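Local structure of Cow rumen GH26 endo-mannanase (Metagenome, 6UEH) at residues A[204-209]-A[238-243]; A[310-315]-A[360-365]; A[388-393]-A[428-433]. The protein probably hydrolyses internal beta-1,4-mannosidic linkages of mannans such as galactomannan, using a TIM-barrel glycoside hydrolase domain joined to a carbohydrate-binding-type accessory domain. All blocks are in the same frame, centred on the assembly; numbering follows the deposited sequence.

Contact 1 of 3, residues A[204-209]-A[238-243]; sequences GFDFMN and SWHINV. With ACT (acetate ion), chain D.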
loop_
_atom_site.group_PDB
_atom_site.type_symbol
_atom_site.label_atom_id
_atom_site.label_comp_id
_atom_site.label_asym_id
_atom_site.label_seq_id
_atom_site.Cartn_x
_atom_site.Cartn_y
_atom_site.Cartn_z
ATOM N N GLY A 204 -11.125 12.602 -1.963
ATOM C CA GLY A 204 -11.107 11.988 -0.649
ATOM C C GLY A 204 -11.874 12.800 0.375
ATOM O O GLY A 204 -11.720 14.019 0.458
ATOM N N PHE A 205 -12.708 12.116 1.153
ATOM C CA PHE A 205 -13.526 12.755 2.176
ATOM C C PHE A 205 -13.259 12.120 3.538
ATOM O O PHE A 205 -12.420 11.228 3.659
ATOM C CB PHE A 205 -15.016 12.642 1.832
ATOM C CG PHE A 205 -15.382 13.199 0.479
ATOM C CD1 PHE A 205 -15.298 12.409 -0.658
ATOM C CD2 PHE A 205 -15.834 14.502 0.348
ATOM C CE1 PHE A 205 -15.645 12.915 -1.903
ATOM C CE2 PHE A 205 -16.183 15.015 -0.890
ATOM C CZ PHE A 205 -16.093 14.219 -2.014
ATOM N N ASP A 206 -13.981 12.577 4.557
ATOM C CA ASP A 206 -13.870 12.003 5.898
ATOM C C ASP A 206 -15.127 12.297 6.709
ATOM O O ASP A 206 -15.625 13.422 6.704
ATOM C CB ASP A 206 -12.637 12.547 6.627
ATOM C CG ASP A 206 -12.161 11.625 7.739
ATOM O OD1 ASP A 206 -12.887 11.469 8.744
ATOM O OD2 ASP A 206 -11.055 11.058 7.607
ATOM N N PHE A 207 -15.628 11.286 7.415
ATOM C CA PHE A 207 -16.884 11.408 8.148
ATOM C C PHE A 207 -16.697 11.609 9.648
ATOM O O PHE A 207 -17.615 11.361 10.427
ATOM C CB PHE A 207 -17.755 10.171 7.908
ATOM C CG PHE A 207 -18.321 10.091 6.521
ATOM C CD1 PHE A 207 -19.482 10.772 6.196
ATOM C CD2 PHE A 207 -17.690 9.345 5.541
ATOM C CE1 PHE A 207 -20.004 10.711 4.917
ATOM C CE2 PHE A 207 -18.208 9.277 4.264
ATOM C CZ PHE A 207 -19.366 9.961 3.952
ATOM N N MET A 208 -15.519 12.079 10.049
ATOM C CA MET A 208 -15.173 12.170 11.466
ATOM C C MET A 208 -16.098 13.087 12.271
ATOM O O MET A 208 -16.327 12.854 13.459
ATOM C CB MET A 208 -13.723 12.640 11.620
ATOM C CG MET A 208 -13.429 13.972 10.948
ATOM S SD MET A 208 -11.670 14.370 10.953
ATOM C CE MET A 208 -11.355 14.436 12.712
ATOM N N ASN A 209 -16.642 14.119 11.632
ATOM C CA ASN A 209 -17.421 15.116 12.364
ATOM C C ASN A 209 -18.874 14.715 12.607
ATOM O O ASN A 209 -19.615 15.427 13.282
ATOM C CB ASN A 209 -17.360 16.460 11.638
ATOM C CG ASN A 209 -16.002 17.118 11.764
ATOM O OD1 ASN A 209 -15.386 17.084 12.829
ATOM N ND2 ASN A 209 -15.520 17.706 10.672
ATOM N N SER A 238 -12.320 8.261 4.435
ATOM C CA SER A 238 -11.837 7.669 5.673
ATOM C C SER A 238 -12.767 8.071 6.815
ATOM O O SER A 238 -13.775 8.746 6.596
ATOM C CB SER A 238 -10.394 8.099 5.957
ATOM O OG SER A 238 -10.218 9.492 5.754
ATOM N N TRP A 239 -12.430 7.663 8.032
ATOM C CA TRP A 239 -13.308 7.879 9.177
ATOM C C TRP A 239 -12.490 8.053 10.456
ATOM O O TRP A 239 -12.328 7.110 11.225
ATOM C CB TRP A 239 -14.284 6.704 9.314
ATOM C CG TRP A 239 -15.337 6.852 10.373
ATOM C CD1 TRP A 239 -15.945 8.007 10.781
ATOM C CD2 TRP A 239 -15.909 5.800 11.161
ATOM N NE1 TRP A 239 -16.860 7.735 11.773
ATOM C CE2 TRP A 239 -16.854 6.388 12.025
ATOM C CE3 TRP A 239 -15.709 4.415 11.221
ATOM C CZ2 TRP A 239 -17.599 5.640 12.939
ATOM C CZ3 TRP A 239 -16.452 3.674 12.126
ATOM C CH2 TRP A 239 -17.384 4.289 12.973
ATOM N N HIS A 240 -11.969 9.259 10.670
ATOM C CA HIS A 240 -11.159 9.550 11.853
ATOM C C HIS A 240 -12.014 9.675 13.113
ATOM O O HIS A 240 -12.013 10.719 13.771
ATOM C CB HIS A 240 -10.352 10.839 11.656
ATOM C CG HIS A 240 -9.161 10.682 10.763
ATOM N ND1 HIS A 240 -9.261 10.620 9.389
ATOM C CD2 HIS A 240 -7.841 10.581 11.048
ATOM C CE1 HIS A 240 -8.054 10.487 8.867
ATOM N NE2 HIS A 240 -7.174 10.459 9.852
ATOM N N ILE A 241 -12.730 8.608 13.455
ATOM C CA ILE A 241 -13.631 8.640 14.601
ATOM C C ILE A 241 -12.850 8.694 15.918
ATOM O O ILE A 241 -12.028 7.822 16.213
ATOM C CB ILE A 241 -14.598 7.423 14.595
ATOM C CG1 ILE A 241 -15.484 7.429 15.845
ATOM C CG2 ILE A 241 -13.840 6.103 14.448
ATOM C CD1 ILE A 241 -16.421 8.620 15.926
ATOM N N ASN A 242 -13.101 9.744 16.693
ATOM C CA ASN A 242 -12.422 9.947 17.969
ATOM C C ASN A 242 -13.101 9.225 19.129
ATOM O O ASN A 242 -14.276 8.870 19.057
ATOM C CB ASN A 242 -12.336 11.442 18.301
ATOM C CG ASN A 242 -11.307 12.178 17.463
ATOM O OD1 ASN A 242 -11.147 11.913 16.270
ATOM N ND2 ASN A 242 -10.597 13.108 18.092
ATOM N N VAL A 243 -12.343 9.014 20.200
ATOM C CA VAL A 243 -12.899 8.549 21.464
ATOM C C VAL A 243 -12.549 9.580 22.532
ATOM O O VAL A 243 -11.611 10.357 22.351
ATOM C CB VAL A 243 -12.355 7.158 21.865
ATOM C CG1 VAL A 243 -12.727 6.113 20.820
ATOM C CG2 VAL A 243 -10.845 7.213 22.074
HETATM C C ACT D . -4.316 10.539 8.298
HETATM O O ACT D . -4.578 10.745 9.503
HETATM O OXT ACT D . -4.996 9.654 7.733
HETATM C CH3 ACT D . -3.255 11.313 7.574
HETATM O O HOH W 1 -14.588 11.947 15.694
#
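The His240 ring meets Asp206 edge-on: OD2 of the aspartate lies close to the ring plane, 2.6 Å from ND1. On the other ring nitrogen, NE2 gives an equally short bond to an oxygen of an acetate, probably a crystallisation component, also near the plane; in the crystal the ring thus has a partner at each nitrogen. It also stands edge-to-face with both His312 and Tyr263. Met208 SD approaches the same ring obliquely, while its CB touches His240 O at 3.4 Å. The Trp239 indole presents its CD1 edge to Phe207 O and has Ile241 CB over one face, toward the rim. Phe207 turns its ring edge to Ser238 O.

The Asp206 carboxylate is gripped at both oxygens. Its chi1 of -157° sets CG anti to the backbone N. OD1 takes the His240 backbone N at 3.1 Å through its syn lone pair. OD2 accepts from two donors on opposite faces of its plane, His240 ND1 and Ser238 OG, the latter at 2.6 Å. An alanine in place of Asp206 would probably leave Ser238 OG and the backbone N and ND1 of His240 without this acceptor, and the imidazole freer to turn.

Behind the side chains, Ser238 N to Phe205 O (3.1 Å) and Phe207 N to Ser238 O (3.2 Å) pair the C-terminal ends of two parallel barrel strands, 202-206 and 234-238. Helix 220-230, which connects them, covers Phe205 and Phe207; helix 280-301 packs on Phe207, Trp239 and Ile241.

Contact 2 of 3, residues A[310-315]-A[360-365]; sequences PLHEAE and EQNLYA. With ACT (acetate ion), chain D.
Glu313 and Tyr364 cross where two loops leave the barrel, and the glutamate can be followed outward from its root. CB lies 3.5 Å from Tyr364 OH. CG, set anti to the carbonyl carbon (chi1 -62°), is slightly nearer the same hydroxyl at 3.4 Å and also faces Asn362 OD1 more distantly. The chain then runs extended, carrying CD away from the phenol oxygen. At the tip the branches part: OE1 is bonded to Trp326 NE1, whereas OE2 lies 3.8 Å from acetate OXT. The carboxylate and phenol planes are turned 66° apart.

Asn362 lies alongside both His312 and Glu313, pointing the same way as each. Its OD1 sits 3.1 Å from His312 CB and accepts a weak bond from Glu313 N at 3.3 Å. Outside the segments, Arg309 also donates to OD1, and Asn362 ND2 reaches Asp386, so the amide is held at both ends. The His312 ring, tilted 46° from that amide, bonds through NE2 to acetate OXT at 2.9 Å.

Waters bridge the two backbones. One molecule joins Pro310 O, Glu360 O and Asn362 N; another links Glu315 OE1 to Tyr364 N, and Ser370 also bonds that carboxylate oxygen.

In glycoside hydrolase clan A, to which family GH26 belongs, the acid/base glutamate follows the fourth strand, and Glu313 stands just after the fourth, 306-309, consistent with that role. Trp326 fixes OE1, while the weak bond from Glu313 N to Asn362 OD1 steadies the backbone at the root of the side chain; OE2 is left near an acetate that may mark the substrate pocket.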
loop_
_atom_site.group_PDB
_atom_site.type_symbol
_atom_site.label_atom_id
_atom_site.label_comp_id
_atom_site.label_asym_id
_atom_site.label_seq_id
_atom_site.Cartn_x
_atom_site.Cartn_y
_atom_site.Cartn_z
ATOM N N PRO A 310 -12.404 2.715 6.313
ATOM C CA PRO A 310 -12.454 2.919 7.760
ATOM C C PRO A 310 -11.276 2.241 8.438
ATOM O O PRO A 310 -10.587 1.462 7.777
ATOM C CB PRO A 310 -13.769 2.250 8.151
ATOM C CG PRO A 310 -13.857 1.093 7.202
ATOM C CD PRO A 310 -13.237 1.570 5.899
ATOM N N LEU A 311 -11.051 2.532 9.718
ATOM C CA LEU A 311 -10.080 1.795 10.523
ATOM C C LEU A 311 -8.730 1.696 9.821
ATOM O O LEU A 311 -8.126 0.624 9.762
ATOM C CB LEU A 311 -10.619 0.396 10.835
ATOM C CG LEU A 311 -11.965 0.358 11.565
ATOM C CD1 LEU A 311 -12.569 -1.039 11.530
ATOM C CD2 LEU A 311 -11.792 0.825 13.000
ATOM N N HIS A 312 -8.272 2.823 9.287
ATOM C CA HIS A 312 -7.117 2.843 8.399
ATOM C C HIS A 312 -5.789 2.938 9.149
ATOM O O HIS A 312 -5.762 3.230 10.347
ATOM C CB HIS A 312 -7.247 4.004 7.406
ATOM C CG HIS A 312 -7.124 5.358 8.034
ATOM N ND1 HIS A 312 -7.974 5.800 9.026
ATOM C CD2 HIS A 312 -6.258 6.372 7.800
ATOM C CE1 HIS A 312 -7.630 7.025 9.384
ATOM N NE2 HIS A 312 -6.593 7.396 8.654
ATOM N N GLU A 313 -4.699 2.676 8.428
ATOM C CA GLU A 313 -3.341 2.724 8.972
ATOM C C GLU A 313 -3.218 1.944 10.279
ATOM O O GLU A 313 -2.547 2.381 11.213
ATOM C CB GLU A 313 -2.904 4.177 9.181
ATOM C CG GLU A 313 -2.859 4.998 7.901
ATOM C CD GLU A 313 -2.329 6.408 8.123
ATOM O OE1 GLU A 313 -2.077 6.777 9.288
ATOM O OE2 GLU A 313 -2.166 7.154 7.134
ATOM N N ALA A 314 -3.864 0.783 10.323
ATOM C CA ALA A 314 -4.046 0.029 11.561
ATOM C C ALA A 314 -2.743 -0.337 12.269
ATOM O O ALA A 314 -2.578 -0.047 13.455
ATOM C CB ALA A 314 -4.844 -1.227 11.280
ATOM N N GLU A 315 -1.830 -0.984 11.552
ATOM C CA GLU A 315 -0.590 -1.443 12.168
ATOM C C GLU A 315 0.269 -0.283 12.661
ATOM O O GLU A 315 0.887 -0.367 13.722
ATOM C CB GLU A 315 0.223 -2.302 11.196
ATOM C CG GLU A 315 1.533 -2.797 11.798
ATOM C CD GLU A 315 2.342 -3.665 10.853
ATOM O OE1 GLU A 315 1.884 -3.907 9.716
ATOM O OE2 GLU A 315 3.442 -4.104 11.253
ATOM N N GLU A 360 -12.007 -0.704 1.492
ATOM C CA GLU A 360 -10.560 -0.619 1.329
ATOM C C GLU A 360 -9.862 -0.668 2.679
ATOM O O GLU A 360 -10.117 0.160 3.556
ATOM C CB GLU A 360 -10.162 0.660 0.587
ATOM C CG GLU A 360 -8.660 0.796 0.379
ATOM C CD GLU A 360 -8.291 1.954 -0.528
ATOM O OE1 GLU A 360 -9.035 2.956 -0.554
ATOM O OE2 GLU A 360 -7.258 1.858 -1.221
ATOM N N GLN A 361 -8.982 -1.648 2.843
ATOM C CA GLN A 361 -8.233 -1.789 4.080
ATOM C C GLN A 361 -6.758 -1.486 3.852
ATOM O O GLN A 361 -6.152 -1.984 2.901
ATOM C CB GLN A 361 -8.400 -3.198 4.653
ATOM C CG GLN A 361 -7.700 -3.405 5.987
ATOM C CD GLN A 361 -7.995 -4.760 6.594
ATOM O OE1 GLN A 361 -7.744 -5.800 5.979
ATOM N NE2 GLN A 361 -8.543 -4.757 7.804
ATOM N N ASN A 362 -6.189 -0.657 4.721
ATOM C CA ASN A 362 -4.763 -0.380 4.669
ATOM C C ASN A 362 -3.952 -1.590 5.112
ATOM O O ASN A 362 -4.356 -2.331 6.007
ATOM C CB ASN A 362 -4.406 0.827 5.545
ATOM C CG ASN A 362 -4.522 2.149 4.803
ATOM O OD1 ASN A 362 -5.306 3.016 5.180
ATOM N ND2 ASN A 362 -3.729 2.312 3.754
ATOM N N LEU A 363 -2.818 -1.796 4.461
ATOM C CA LEU A 363 -1.823 -2.739 4.939
ATOM C C LEU A 363 -0.468 -2.067 4.838
ATOM O O LEU A 363 -0.282 -1.150 4.035
ATOM C CB LEU A 363 -1.846 -4.043 4.133
ATOM C CG LEU A 363 -3.022 -5.000 4.343
ATOM C CD1 LEU A 363 -2.946 -6.162 3.364
ATOM C CD2 LEU A 363 -3.054 -5.513 5.770
ATOM N N TYR A 364 0.474 -2.508 5.662
ATOM C CA TYR A 364 1.854 -2.074 5.518
ATOM C C TYR A 364 2.706 -3.252 5.063
ATOM O O TYR A 364 2.216 -4.373 4.957
ATOM C CB TYR A 364 2.374 -1.477 6.826
ATOM C CG TYR A 364 1.812 -0.100 7.096
ATOM C CD1 TYR A 364 2.425 1.034 6.578
ATOM C CD2 TYR A 364 0.655 0.065 7.847
ATOM C CE1 TYR A 364 1.909 2.295 6.813
ATOM C CE2 TYR A 364 0.134 1.323 8.090
ATOM C CZ TYR A 364 0.764 2.434 7.569
ATOM O OH TYR A 364 0.247 3.687 7.804
ATOM N N ALA A 365 3.976 -2.993 4.778
ATOM C CA ALA A 365 4.858 -4.034 4.270
ATOM C C ALA A 365 6.161 -4.095 5.056
ATOM O O ALA A 365 7.209 -4.425 4.502
ATOM C CB ALA A 365 5.143 -3.807 2.795
HETATM C C ACT D . -4.316 10.539 8.298
HETATM O O ACT D . -4.578 10.745 9.503
HETATM O OXT ACT D . -4.996 9.654 7.733
HETATM C CH3 ACT D . -3.255 11.313 7.574
HETATM O O HOH W 2 -8.546 0.898 6.034
HETATM O O HOH W 3 -5.882 -0.440 8.341
HETATM O O HOH W 4 -0.245 -4.100 8.075
#

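Contact 3 of 3, residues A[388-393]-A[428-433]; sequences YNTVYN and ENDSIP
Asp430 and Thr390 reach toward each other tip to tip, and aspartate OD2 is held by two donors of one residue: Thr390 OG1 at 2.8 Å and Thr390 N at 3.1 Å. Both come from the same face of the carboxylate plane. The other oxygen, OD1, accepts the following backbone amide, Ser431 N, at 2.7 Å, and a weak bond from Asn389 N. A chi1 of 36° sets CG between the backbone N and the carbonyl carbon, on the side facing residues 389-390. At the far end of the contact Tyr388 OH donates to Glu428 OE1 at 2.8 Å, on the anti side of the carboxylate, with ring and carboxylate planes 87° apart; Arg309 forms a salt bridge with OE2.

These loops extend the sixth and seventh strands of the TIM barrel, 382-387 and 423-429. In glycoside hydrolase clan A the nucleophile stands at the end of the seventh strand; Glu428 is in the matching position, consistent with that role, and Tyr388 would then bond the nucleophile directly.

Packing fills in around the polar core. Asn429 CA lies over one face of the Tyr388 ring, toward the rim, and CE1 of the ring comes 3.7 Å from Asn429 C. Thr390 CG2 touches Ser431 OG at 3.2 Å, a hydroxyl bonded in turn to Asn461 O. Trp451 packs on both Tyr388 and Glu428.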
loop_
_atom_site.group_PDB
_atom_site.type_symbol
_atom_site.label_atom_id
_atom_site.label_comp_id
_atom_site.label_asym_id
_atom_site.label_seq_id
_atom_site.Cartn_x
_atom_site.Cartn_y
_atom_site.Cartn_z
ATOM N N TYR A 388 4.154 7.808 3.029
ATOM C CA TYR A 388 4.781 9.061 3.419
ATOM C C TYR A 388 6.283 8.849 3.539
ATOM O O TYR A 388 6.773 8.399 4.571
ATOM C CB TYR A 388 4.188 9.576 4.730
ATOM C CG TYR A 388 2.753 10.038 4.599
ATOM C CD1 TYR A 388 2.460 11.342 4.222
ATOM C CD2 TYR A 388 1.695 9.172 4.847
ATOM C CE1 TYR A 388 1.153 11.776 4.100
ATOM C CE2 TYR A 388 0.380 9.599 4.725
ATOM C CZ TYR A 388 0.116 10.903 4.349
ATOM O OH TYR A 388 -1.185 11.341 4.227
ATOM N N ASN A 389 7.008 9.162 2.470
ATOM C CA ASN A 389 8.432 8.863 2.419
ATOM C C ASN A 389 9.315 10.067 2.109
ATOM O O ASN A 389 10.404 9.910 1.562
ATOM C CB ASN A 389 8.699 7.755 1.390
ATOM C CG ASN A 389 8.159 8.089 0.006
ATOM O OD1 ASN A 389 7.599 9.162 -0.219
ATOM N ND2 ASN A 389 8.335 7.165 -0.929
ATOM N N THR A 390 8.858 11.267 2.459
ATOM C CA THR A 390 9.683 12.458 2.266
ATOM C C THR A 390 10.501 12.773 3.510
ATOM O O THR A 390 11.492 13.498 3.444
ATOM C CB THR A 390 8.841 13.695 1.907
ATOM O OG1 THR A 390 7.868 13.932 2.934
ATOM C CG2 THR A 390 8.138 13.492 0.575
ATOM N N VAL A 391 10.076 12.231 4.647
ATOM C CA VAL A 391 10.774 12.459 5.907
ATOM C C VAL A 391 11.283 11.134 6.462
ATOM O O VAL A 391 12.479 10.848 6.410
ATOM C CB VAL A 391 9.864 13.147 6.948
ATOM C CG1 VAL A 391 10.655 13.488 8.203
ATOM C CG2 VAL A 391 9.236 14.402 6.356
ATOM N N TYR A 392 10.368 10.328 6.990
ATOM C CA TYR A 392 10.709 8.988 7.455
ATOM C C TYR A 392 10.558 7.981 6.320
ATOM O O TYR A 392 9.932 8.276 5.303
ATOM C CB TYR A 392 9.829 8.589 8.641
ATOM C CG TYR A 392 9.933 9.535 9.816
ATOM C CD1 TYR A 392 11.008 9.465 10.692
ATOM C CD2 TYR A 392 8.959 10.497 10.048
ATOM C CE1 TYR A 392 11.112 10.324 11.767
ATOM C CE2 TYR A 392 9.053 11.364 11.123
ATOM C CZ TYR A 392 10.132 11.271 11.979
ATOM O OH TYR A 392 10.238 12.130 13.051
ATOM N N ASN A 393 11.143 6.799 6.500
ATOM C CA ASN A 393 11.070 5.724 5.514
ATOM C C ASN A 393 11.512 6.163 4.118
ATOM O O ASN A 393 10.942 5.738 3.111
ATOM C CB ASN A 393 9.649 5.160 5.457
ATOM C CG ASN A 393 9.178 4.638 6.803
ATOM O OD1 ASN A 393 8.234 5.165 7.394
ATOM N ND2 ASN A 393 9.837 3.596 7.294
ATOM N N GLU A 428 -3.093 7.108 0.523
ATOM C CA GLU A 428 -2.570 8.401 0.962
ATOM C C GLU A 428 -1.099 8.511 0.594
ATOM O O GLU A 428 -0.395 7.503 0.520
ATOM C CB GLU A 428 -2.715 8.597 2.476
ATOM C CG GLU A 428 -4.129 8.616 3.015
ATOM C CD GLU A 428 -4.167 8.942 4.498
ATOM O OE1 GLU A 428 -3.166 9.485 5.011
ATOM O OE2 GLU A 428 -5.190 8.654 5.151
ATOM N N ASN A 429 -0.631 9.736 0.377
ATOM C CA ASN A 429 0.795 9.969 0.196
ATOM C C ASN A 429 1.180 11.423 0.431
ATOM O O ASN A 429 0.322 12.308 0.461
ATOM C CB ASN A 429 1.250 9.536 -1.207
ATOM C CG ASN A 429 0.344 10.058 -2.315
ATOM O OD1 ASN A 429 -0.484 9.321 -2.860
ATOM N ND2 ASN A 429 0.500 11.332 -2.657
ATOM N N ASP A 430 2.470 11.668 0.636
ATOM C CA ASP A 430 2.974 13.022 0.495
ATOM C C ASP A 430 3.300 13.191 -0.980
ATOM O O ASP A 430 2.453 13.636 -1.751
ATOM C CB ASP A 430 4.187 13.304 1.406
ATOM C CG ASP A 430 5.109 12.108 1.574
ATOM O OD1 ASP A 430 5.129 11.223 0.695
ATOM O OD2 ASP A 430 5.831 12.065 2.596
ATOM N N SER A 431 4.504 12.793 -1.378
ATOM C CA SER A 431 4.890 12.864 -2.779
ATOM C C SER A 431 4.147 11.837 -3.630
ATOM O O SER A 431 4.027 10.674 -3.253
ATOM C CB SER A 431 6.402 12.654 -2.938
ATOM O OG SER A 431 7.134 13.743 -2.403
ATOM N N ILE A 432 3.641 12.281 -4.776
ATOM C CA ILE A 432 3.195 11.354 -5.812
ATOM C C ILE A 432 4.435 10.829 -6.518
ATOM O O ILE A 432 5.304 11.615 -6.894
ATOM C CB ILE A 432 2.267 12.029 -6.836
ATOM C CG1 ILE A 432 1.086 12.706 -6.138
ATOM C CG2 ILE A 432 1.785 11.022 -7.875
ATOM C CD1 ILE A 432 0.340 13.668 -7.032
ATOM N N PRO A 433 4.533 9.500 -6.695
ATOM C CA PRO A 433 5.689 8.944 -7.407
ATOM C C PRO A 433 5.842 9.530 -8.811
ATOM O O PRO A 433 4.856 9.983 -9.398
ATOM C CB PRO A 433 5.376 7.446 -7.473
ATOM C CG PRO A 433 4.471 7.200 -6.311
ATOM C CD PRO A 433 3.642 8.448 -6.174
#

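In the fold
Following the chain from the N terminus, the three contacts come in series, each closing one loop before the next opens; none nests in or crosses another. Contact 1 returns after 28 residues and ties the ends of the second and third barrel strands, contact 2 does so for the fourth and fifth, and contact 3 for the sixth and seventh. All three reach the same parallel sheet, at its C-terminal strand ends. Contacts 1 and 2 meet where His240 NE2 and His312 NE2 pack 3.3 Å apart and share an acetate. Contacts 2 and 3 meet at Glu313 OE2 and Glu428 OE1, also 3.3 Å apart. Contacts 1 and 3 do not touch, their centres about 21 Å apart.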